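Local coordinates for protein HpuA (Kingella denitrificans ATCC 33394, PDB 5EC6) that acts as an outer-membrane lipoprotein receptor that binds haemoglobin, probably as a step in the acquisition of haem iron, at residues A[19-24]-A[79-84]; A[27-32]-A[52-57]. One frame throughout, in Å; residues are numbered along the deposited sequence. Where two conformers were deposited one is given.

Interaction 1. Residues A[19-24]-A[79-84]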
# COMPACT_ATOMS: atom_id res chain seq x y z
N LEU A 19 -12.19 -4.03 -17.66
CA LEU A 19 -12.75 -4.41 -16.39
C LEU A 19 -14.11 -3.74 -16.15
O LEU A 19 -14.23 -2.51 -16.18
CB LEU A 19 -11.77 -4.02 -15.28
CG LEU A 19 -12.15 -4.45 -13.85
CD1 LEU A 19 -12.16 -5.96 -13.69
CD2 LEU A 19 -11.22 -3.80 -12.84
N ARG A 20 -15.13 -4.55 -15.91
CA ARG A 20 -16.43 -4.05 -15.56
C ARG A 20 -16.63 -3.80 -14.07
O ARG A 20 -16.23 -4.61 -13.23
CB ARG A 20 -17.53 -5.00 -16.08
CG ARG A 20 -17.56 -5.07 -17.62
CD ARG A 20 -18.67 -6.00 -18.15
NE ARG A 20 -18.71 -7.27 -17.42
CZ ARG A 20 -17.86 -8.29 -17.56
NH1 ARG A 20 -16.88 -8.28 -18.46
NH2 ARG A 20 -18.01 -9.37 -16.80
N ALA A 21 -17.35 -2.74 -13.79
CA ALA A 21 -17.67 -2.38 -12.41
C ALA A 21 -18.50 -3.44 -11.73
O ALA A 21 -19.35 -4.11 -12.35
CB ALA A 21 -18.38 -1.08 -12.35
N VAL A 22 -18.29 -3.56 -10.42
CA VAL A 22 -19.13 -4.43 -9.60
C VAL A 22 -20.45 -3.78 -9.25
O VAL A 22 -20.50 -2.66 -8.76
CB VAL A 22 -18.36 -4.84 -8.31
CG1 VAL A 22 -19.20 -5.75 -7.43
CG2 VAL A 22 -17.06 -5.53 -8.69
N ASP A 23 -21.58 -4.47 -9.49
CA ASP A 23 -22.85 -3.85 -9.13
C ASP A 23 -23.18 -4.18 -7.70
O ASP A 23 -23.80 -5.19 -7.37
CB ASP A 23 -23.97 -4.31 -10.07
CG ASP A 23 -25.33 -3.82 -9.64
OD1 ASP A 23 -25.48 -2.93 -8.76
OD2 ASP A 23 -26.27 -4.35 -10.23
N THR A 24 -22.79 -3.27 -6.81
CA THR A 24 -22.99 -3.46 -5.40
C THR A 24 -24.46 -3.37 -4.98
O THR A 24 -24.79 -3.71 -3.86
CB THR A 24 -22.17 -2.46 -4.58
OG1 THR A 24 -22.69 -1.15 -4.82
CG2 THR A 24 -20.69 -2.54 -5.00
N LYS A 79 -17.89 4.27 -8.99
CA LYS A 79 -17.98 2.87 -9.50
C LYS A 79 -17.03 2.02 -8.65
O LYS A 79 -15.97 2.48 -8.26
CB LYS A 79 -17.60 2.74 -10.96
CG LYS A 79 -18.48 3.54 -11.94
CD LYS A 79 -19.88 2.99 -11.95
CE LYS A 79 -20.74 3.59 -13.08
NZ LYS A 79 -21.11 5.00 -12.87
N TYR A 80 -17.42 0.78 -8.40
CA TYR A 80 -16.62 -0.18 -7.63
C TYR A 80 -15.94 -1.21 -8.51
O TYR A 80 -16.52 -1.71 -9.49
CB TYR A 80 -17.51 -0.92 -6.64
CG TYR A 80 -18.06 -0.14 -5.49
CD1 TYR A 80 -19.25 0.57 -5.60
CD2 TYR A 80 -17.42 -0.12 -4.27
CE1 TYR A 80 -19.76 1.27 -4.54
CE2 TYR A 80 -17.94 0.55 -3.20
CZ TYR A 80 -19.13 1.24 -3.33
OH TYR A 80 -19.66 1.92 -2.28
N TYR A 81 -14.71 -1.54 -8.16
CA TYR A 81 -13.88 -2.48 -8.91
C TYR A 81 -13.20 -3.51 -8.02
O TYR A 81 -12.80 -3.20 -6.90
CB TYR A 81 -12.81 -1.78 -9.76
CG TYR A 81 -13.44 -0.86 -10.79
CD1 TYR A 81 -13.93 -1.39 -12.01
CD2 TYR A 81 -13.67 0.48 -10.51
CE1 TYR A 81 -14.59 -0.56 -12.92
CE2 TYR A 81 -14.32 1.32 -11.43
CZ TYR A 81 -14.79 0.79 -12.61
OH TYR A 81 -15.40 1.65 -13.49
N ASP A 82 -13.11 -4.74 -8.50
CA ASP A 82 -12.35 -5.70 -7.70
C ASP A 82 -10.87 -5.64 -8.01
O ASP A 82 -10.42 -5.09 -9.02
CB ASP A 82 -12.96 -7.12 -7.77
CG ASP A 82 -13.35 -7.54 -9.15
OD1 ASP A 82 -12.73 -7.08 -10.10
OD2 ASP A 82 -14.30 -8.35 -9.27
N PHE A 83 -10.10 -6.18 -7.08
CA PHE A 83 -8.69 -6.42 -7.29
C PHE A 83 -8.56 -7.80 -7.92
O PHE A 83 -8.97 -8.80 -7.32
CB PHE A 83 -7.95 -6.36 -5.97
CG PHE A 83 -8.00 -5.00 -5.31
CD1 PHE A 83 -7.25 -3.95 -5.83
CD2 PHE A 83 -8.82 -4.76 -4.18
CE1 PHE A 83 -7.29 -2.67 -5.23
CE2 PHE A 83 -8.85 -3.50 -3.60
CZ PHE A 83 -8.09 -2.46 -4.11
N GLY A 84 -8.06 -7.86 -9.13
CA GLY A 84 -7.97 -9.18 -9.77
C GLY A 84 -6.69 -9.38 -10.51
O GLY A 84 -5.67 -8.76 -10.22
O HOH W 1 -14.46 -5.12 -11.10
O HOH W 2 -20.09 -0.06 -9.36
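First torsions bring T24 and Y80 together: T24 has OG1 between its backbone N and carbonyl carbon (chi1 67°), which sets CG2 anti to the carbonyl carbon; Y80 holds its CG anti to its own carbonyl carbon (chi1 -69°). The methyl of T24 thus sits over one face of the phenol ring, displaced toward the CG–CD1 side, and makes a CH-pi contact with CG2 3.8 Å from the ring centroid. The two side chains cross at about a right angle.

Next along, V22 N donates to Y80 O at 2.7 Å, from a position tilted 32° out of the carbonyl plane. The same oxygen also receives a CA-H...O contact from A21, whose CA lies 3.2 Å away. Water carries the pairing further in both directions. One molecule donates to V22 O at 2.7 Å and accepts from Y80 N, lying in plane at the edge of the Y80 ring; another donates to R20 O at 2.8 Å and accepts from D82 N.

The end of the Y81 side chain approaches 19-24. Its CE1 comes 3.6 Å from A21 CA, and L19 CD2 reaches its CD1 at 3.7 Å, both approaching obliquely. D111 ties these pieces together from outside, its OD1 bonded to Y81 OH and its OD2 to A21 N.

The loop 19-24 therefore lies against the short edge strand 80-81 without forming a regular strand itself. The aromatic contacts and the D111 carboxylate add to one direct backbone bond and two water bridges, and together they bind the N-terminal loop to the edge of the small four-stranded sheet.

Interaction 2. Residues A[27-32]-A[52-57]; sequences PNIVAD and FTITKP
V30 O is gripped from several sides: T53 N donates to it at 2.8 Å, in the plane of the carbonyl, a water donates more weakly at 3.2 Å, and F52 CA makes a CA-H...O contact. That water also bonds to T53 OG1, so the hydroxyl is linked back to the strand opposite. V30 N returns a bond to T53 O at 3.0 Å, completing the hydrogen-bonded antiparallel pair. Two residues back along 27-32, N28 O accepts from T55 N at 2.8 Å, and a second water joins N28 O to T55 OG1, which is also bonded to T67 OG1.

V30 and T53 point to one face of the sheet, I29 and I54 to the other. I29 and I54 form a non-hydrogen-bonded pair, their side chains side by side and pointing the same way. The CG2 branch of I29, anti to its backbone N, touches I54 CG1 at 4.0 Å and F52 CD2 at 3.7 Å. A31 CB touches CE2 of the same ring, although the side chains of this pair diverge.

Strand 29-31 is one of the sheet's two outermost strands. The two faces differ: bridging waters and hydroxyls serve the V30–T53 side, while aliphatic and aromatic contacts close the I29–I54 side.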
# COMPACT_ATOMS: atom_id res chain seq x y z
N PRO A 27 -28.39 -7.83 -4.03
CA PRO A 27 -28.58 -8.30 -2.68
C PRO A 27 -27.49 -9.29 -2.22
O PRO A 27 -27.35 -9.54 -1.04
CB PRO A 27 -29.97 -8.97 -2.70
CG PRO A 27 -30.22 -9.26 -4.12
CD PRO A 27 -29.42 -8.33 -4.96
N ASN A 28 -26.69 -9.78 -3.16
CA ASN A 28 -25.61 -10.68 -2.82
C ASN A 28 -24.33 -9.94 -2.45
O ASN A 28 -23.37 -10.57 -2.04
CB ASN A 28 -25.32 -11.59 -3.99
CG ASN A 28 -26.38 -12.67 -4.13
OD1 ASN A 28 -26.99 -13.07 -3.14
ND2 ASN A 28 -26.60 -13.11 -5.31
N ILE A 29 -24.32 -8.62 -2.60
CA ILE A 29 -23.13 -7.82 -2.28
C ILE A 29 -23.56 -6.80 -1.26
O ILE A 29 -24.35 -5.92 -1.60
CB ILE A 29 -22.55 -7.18 -3.54
CG1 ILE A 29 -22.11 -8.28 -4.51
CG2 ILE A 29 -21.35 -6.26 -3.20
CD1 ILE A 29 -21.66 -7.79 -5.85
N VAL A 30 -23.11 -6.95 -0.02
CA VAL A 30 -23.58 -6.18 1.11
C VAL A 30 -22.43 -5.44 1.80
O VAL A 30 -21.44 -6.02 2.23
CB VAL A 30 -24.25 -7.08 2.13
CG1 VAL A 30 -24.79 -6.30 3.32
CG2 VAL A 30 -25.36 -7.89 1.44
N ALA A 31 -22.60 -4.12 1.96
CA ALA A 31 -21.58 -3.33 2.57
C ALA A 31 -21.41 -3.76 4.01
O ALA A 31 -22.39 -4.04 4.74
CB ALA A 31 -21.93 -1.84 2.48
N ASP A 32 -20.16 -3.86 4.43
CA ASP A 32 -19.82 -4.33 5.76
C ASP A 32 -19.58 -3.11 6.65
O ASP A 32 -18.61 -2.36 6.45
CB ASP A 32 -18.58 -5.24 5.69
CG ASP A 32 -18.30 -5.97 6.98
OD1 ASP A 32 -18.75 -5.50 8.05
OD2 ASP A 32 -17.59 -6.99 6.95
N PHE A 52 -16.91 -5.43 2.00
CA PHE A 52 -18.20 -6.01 1.62
C PHE A 52 -18.24 -7.47 2.06
O PHE A 52 -17.22 -8.12 2.25
CB PHE A 52 -18.38 -5.95 0.10
CG PHE A 52 -18.70 -4.59 -0.41
CD1 PHE A 52 -17.66 -3.71 -0.70
CD2 PHE A 52 -20.00 -4.16 -0.50
CE1 PHE A 52 -17.93 -2.47 -1.15
CE2 PHE A 52 -20.29 -2.88 -0.91
CZ PHE A 52 -19.25 -2.04 -1.24
N THR A 53 -19.46 -7.96 2.20
CA THR A 53 -19.71 -9.40 2.33
C THR A 53 -20.41 -9.83 1.07
O THR A 53 -21.44 -9.28 0.71
CB THR A 53 -20.57 -9.65 3.58
OG1 THR A 53 -19.85 -9.20 4.74
CG2 THR A 53 -20.85 -11.15 3.78
N ILE A 54 -19.79 -10.77 0.35
CA ILE A 54 -20.19 -11.10 -0.99
C ILE A 54 -20.54 -12.59 -1.06
O ILE A 54 -19.72 -13.45 -0.69
CB ILE A 54 -19.13 -10.71 -1.99
CG1 ILE A 54 -18.99 -9.18 -1.94
CG2 ILE A 54 -19.48 -11.18 -3.38
CD1 ILE A 54 -18.10 -8.59 -2.98
N THR A 55 -21.73 -12.85 -1.59
CA THR A 55 -22.23 -14.23 -1.77
C THR A 55 -22.25 -14.56 -3.24
O THR A 55 -22.72 -13.76 -4.09
CB THR A 55 -23.59 -14.36 -1.10
OG1 THR A 55 -23.50 -14.06 0.30
CG2 THR A 55 -24.12 -15.80 -1.22
N LYS A 56 -21.70 -15.74 -3.58
CA LYS A 56 -21.55 -16.17 -4.96
C LYS A 56 -21.92 -17.66 -5.05
O LYS A 56 -21.69 -18.37 -4.11
CB LYS A 56 -20.10 -16.09 -5.47
CG LYS A 56 -19.42 -14.76 -5.23
CD LYS A 56 -18.01 -14.75 -5.80
CE LYS A 56 -17.57 -13.33 -6.10
NZ LYS A 56 -16.08 -13.24 -6.09
N PRO A 57 -22.43 -18.10 -6.20
CA PRO A 57 -22.73 -19.54 -6.31
C PRO A 57 -21.44 -20.36 -6.39
O PRO A 57 -20.46 -19.93 -7.00
CB PRO A 57 -23.48 -19.65 -7.63
CG PRO A 57 -23.11 -18.45 -8.38
CD PRO A 57 -22.86 -17.35 -7.39
O HOH W 3 -23.50 -11.43 1.12
O HOH W 4 -21.70 -7.07 5.26
O HOH W 5 -15.89 -7.40 4.75

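Overall arrangement
Both contacts belong to one four-stranded antiparallel sheet, ordered 29-31, 48-57, 65-74, 80-81: interaction 2 pairs one outermost strand with its neighbour, and interaction 1 lays the preceding loop on the other outermost strand. Their centres are about 13 Å apart, yet they share an apolar seam. Y80 CE2 lies 3.5 Å from F52 CZ, with the ring planes roughly perpendicular, and V22 CG1 packs 3.6 Å from I29 CD1. L72 of strand 65-74 touches V22, T24 and F52. The chain from 19 to 31 thus spans the sheet from edge to edge across this face. How haemoglobin is engaged cannot be read from this apo model.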